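Local coordinates for protein tripartite terminase subunit 3 (Human herpesvirus 5, PDB 3N4P) that forms the nuclease-bearing large subunit of the viral terminase, the motor that probably translocates genomic DNA into empty capsids during packaging, at residues I136-N141 and R149-I154. Sequence-based numbering, arbitrary orientation.
Sequences IAVEGN and RIACLI
Val-138 lays its two methyls over one turn of helix 144-161, CG2 meeting the CB of Ala-151 at 4.1 Å and CG1 the CG2 of Ile-150 at 4.2 Å. Strand 133-138, this helix and strand 165-172 form a beta-alpha-beta crossover in the nuclease domain, and the contact joins its first strand to the helix packed on the sheet. The axes of strand residues 136-138 and helix residues 149-154 come within 9.2 Å and run roughly antiparallel, at 149°. The small methyl of Ala-151 is consistent with the close backbone approach here, Val-138 CA to Ala-151 CA being 6.6 Å. One turn apart, Ile-150 and Ile-154 point from one side of the helix toward the strand; Ile-136 and Val-138, two residues apart, point back from one strand face. Branching at CB suits these two to extended backbone, while the helical isoleucines supply bulky apolar surface; no hydrogen bond crosses this buried interface. Beyond Val-138, whose side chain lies about 9 Å from a bound magnesium ion, the chain leaves the strand at Glu-139, which with Asp-68 binds magnesium. Leu-67 and Ala-114 also touch Ile-154, wedging it between sheet and helix 109-127. Chi1 of -59° sets CG1 of Ile-136 anti to the carbonyl carbon, and a nearly trans chi2 (167°) carries CD1 out to 3.9 Å from CG2 of Ile-154.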
loop_
_atom_site.group_PDB
_atom_site.type_symbol
_atom_site.label_atom_id
_atom_site.label_comp_id
_atom_site.label_asym_id
_atom_site.label_seq_id
_atom_site.Cartn_x
_atom_site.Cartn_y
_atom_site.Cartn_z
ATOM N N ILE B 136 -12.913 -21.029 -9.783
ATOM C CA ILE B 136 -13.143 -20.220 -10.962
ATOM C C ILE B 136 -14.617 -20.209 -11.311
ATOM O O ILE B 136 -15.209 -21.243 -11.424
ATOM C CB ILE B 136 -12.323 -20.801 -12.167
ATOM C CG1 ILE B 136 -10.839 -20.818 -11.813
ATOM C CG2 ILE B 136 -12.555 -20.006 -13.483
ATOM C CD1 ILE B 136 -9.984 -21.670 -12.809
ATOM N N ALA B 137 -15.184 -19.032 -11.524
ATOM C CA ALA B 137 -16.523 -18.920 -12.080
ATOM C C ALA B 137 -16.509 -18.308 -13.468
ATOM O O ALA B 137 -15.953 -17.226 -13.658
ATOM C CB ALA B 137 -17.362 -17.996 -11.144
ATOM N N VAL B 138 -17.206 -18.884 -14.409
ATOM C CA VAL B 138 -17.214 -18.354 -15.769
ATOM C C VAL B 138 -18.668 -18.053 -16.029
ATOM O O VAL B 138 -19.472 -18.970 -16.058
ATOM C CB VAL B 138 -16.776 -19.410 -16.858
ATOM C CG1 VAL B 138 -16.798 -18.791 -18.258
ATOM C CG2 VAL B 138 -15.374 -19.980 -16.632
ATOM N N GLU B 139 -19.003 -16.788 -16.259
ATOM C CA GLU B 139 -20.364 -16.417 -16.565
ATOM C C GLU B 139 -20.776 -16.940 -17.900
ATOM O O GLU B 139 -20.081 -16.761 -18.878
ATOM C CB GLU B 139 -20.561 -14.900 -16.609
ATOM C CG GLU B 139 -21.997 -14.473 -16.172
ATOM C CD GLU B 139 -22.630 -13.421 -17.085
ATOM O OE1 GLU B 139 -23.809 -13.603 -17.482
ATOM O OE2 GLU B 139 -21.950 -12.416 -17.407
ATOM N N GLY B 140 -21.954 -17.517 -17.956
ATOM C CA GLY B 140 -22.464 -17.982 -19.226
ATOM C C GLY B 140 -23.811 -17.440 -19.591
ATOM O O GLY B 140 -24.509 -18.081 -20.337
ATOM N N ASN B 141 -24.160 -16.246 -19.115
ATOM C CA ASN B 141 -25.573 -15.896 -19.063
ATOM C C ASN B 141 -26.309 -16.084 -20.376
ATOM O O ASN B 141 -27.335 -16.793 -20.401
ATOM C CB ASN B 141 -25.906 -14.539 -18.341
ATOM C CG ASN B 141 -27.357 -14.101 -18.566
ATOM O OD1 ASN B 141 -28.128 -13.815 -17.612
ATOM N ND2 ASN B 141 -27.760 -14.080 -19.847
ATOM N N ARG B 149 -17.016 -24.476 -22.826
ATOM C CA ARG B 149 -15.785 -24.765 -23.530
ATOM C C ARG B 149 -14.640 -23.955 -23.028
ATOM O O ARG B 149 -13.521 -24.450 -22.952
ATOM C CB ARG B 149 -15.928 -24.565 -25.050
ATOM C CG ARG B 149 -16.656 -25.685 -25.759
ATOM C CD ARG B 149 -16.646 -25.491 -27.314
ATOM N NE ARG B 149 -17.344 -24.239 -27.640
ATOM C CZ ARG B 149 -18.667 -24.113 -27.803
ATOM N NH1 ARG B 149 -19.492 -25.178 -27.751
ATOM N NH2 ARG B 149 -19.169 -22.918 -28.074
ATOM N N ILE B 150 -14.917 -22.695 -22.690
ATOM C CA ILE B 150 -13.916 -21.816 -22.125
ATOM C C ILE B 150 -13.438 -22.333 -20.777
ATOM O O ILE B 150 -12.233 -22.360 -20.536
ATOM C CB ILE B 150 -14.417 -20.342 -22.059
ATOM C CG1 ILE B 150 -14.436 -19.725 -23.470
ATOM C CG2 ILE B 150 -13.640 -19.461 -20.979
ATOM C CD1 ILE B 150 -15.168 -18.353 -23.517
ATOM N N ALA B 151 -14.351 -22.749 -19.905
ATOM C CA ALA B 151 -13.921 -23.322 -18.618
ATOM C C ALA B 151 -12.916 -24.433 -18.876
ATOM O O ALA B 151 -11.828 -24.497 -18.256
ATOM C CB ALA B 151 -15.103 -23.869 -17.825
ATOM N N CYS B 152 -13.296 -25.308 -19.779
ATOM C CA CYS B 152 -12.495 -26.470 -20.091
ATOM C C CYS B 152 -11.146 -26.031 -20.652
ATOM O O CYS B 152 -10.136 -26.616 -20.317
ATOM C CB CYS B 152 -13.299 -27.418 -21.001
ATOM S SG CYS B 152 -12.326 -28.663 -21.751
ATOM N N LEU B 153 -11.105 -24.938 -21.413
ATOM C CA LEU B 153 -9.816 -24.486 -21.975
ATOM C C LEU B 153 -8.923 -23.901 -20.924
ATOM O O LEU B 153 -7.741 -24.033 -20.989
ATOM C CB LEU B 153 -9.946 -23.558 -23.199
ATOM C CG LEU B 153 -10.539 -24.148 -24.484
ATOM C CD1 LEU B 153 -11.247 -23.053 -25.273
ATOM C CD2 LEU B 153 -9.550 -24.936 -25.425
ATOM N N ILE B 154 -9.504 -23.288 -19.917
ATOM C CA ILE B 154 -8.763 -22.653 -18.845
ATOM C C ILE B 154 -8.129 -23.743 -18.015
ATOM O O ILE B 154 -6.930 -23.675 -17.707
ATOM C CB ILE B 154 -9.692 -21.855 -17.926
ATOM C CG1 ILE B 154 -10.200 -20.572 -18.636
ATOM C CG2 ILE B 154 -8.901 -21.463 -16.585
ATOM C CD1 ILE B 154 -11.166 -19.743 -17.848
#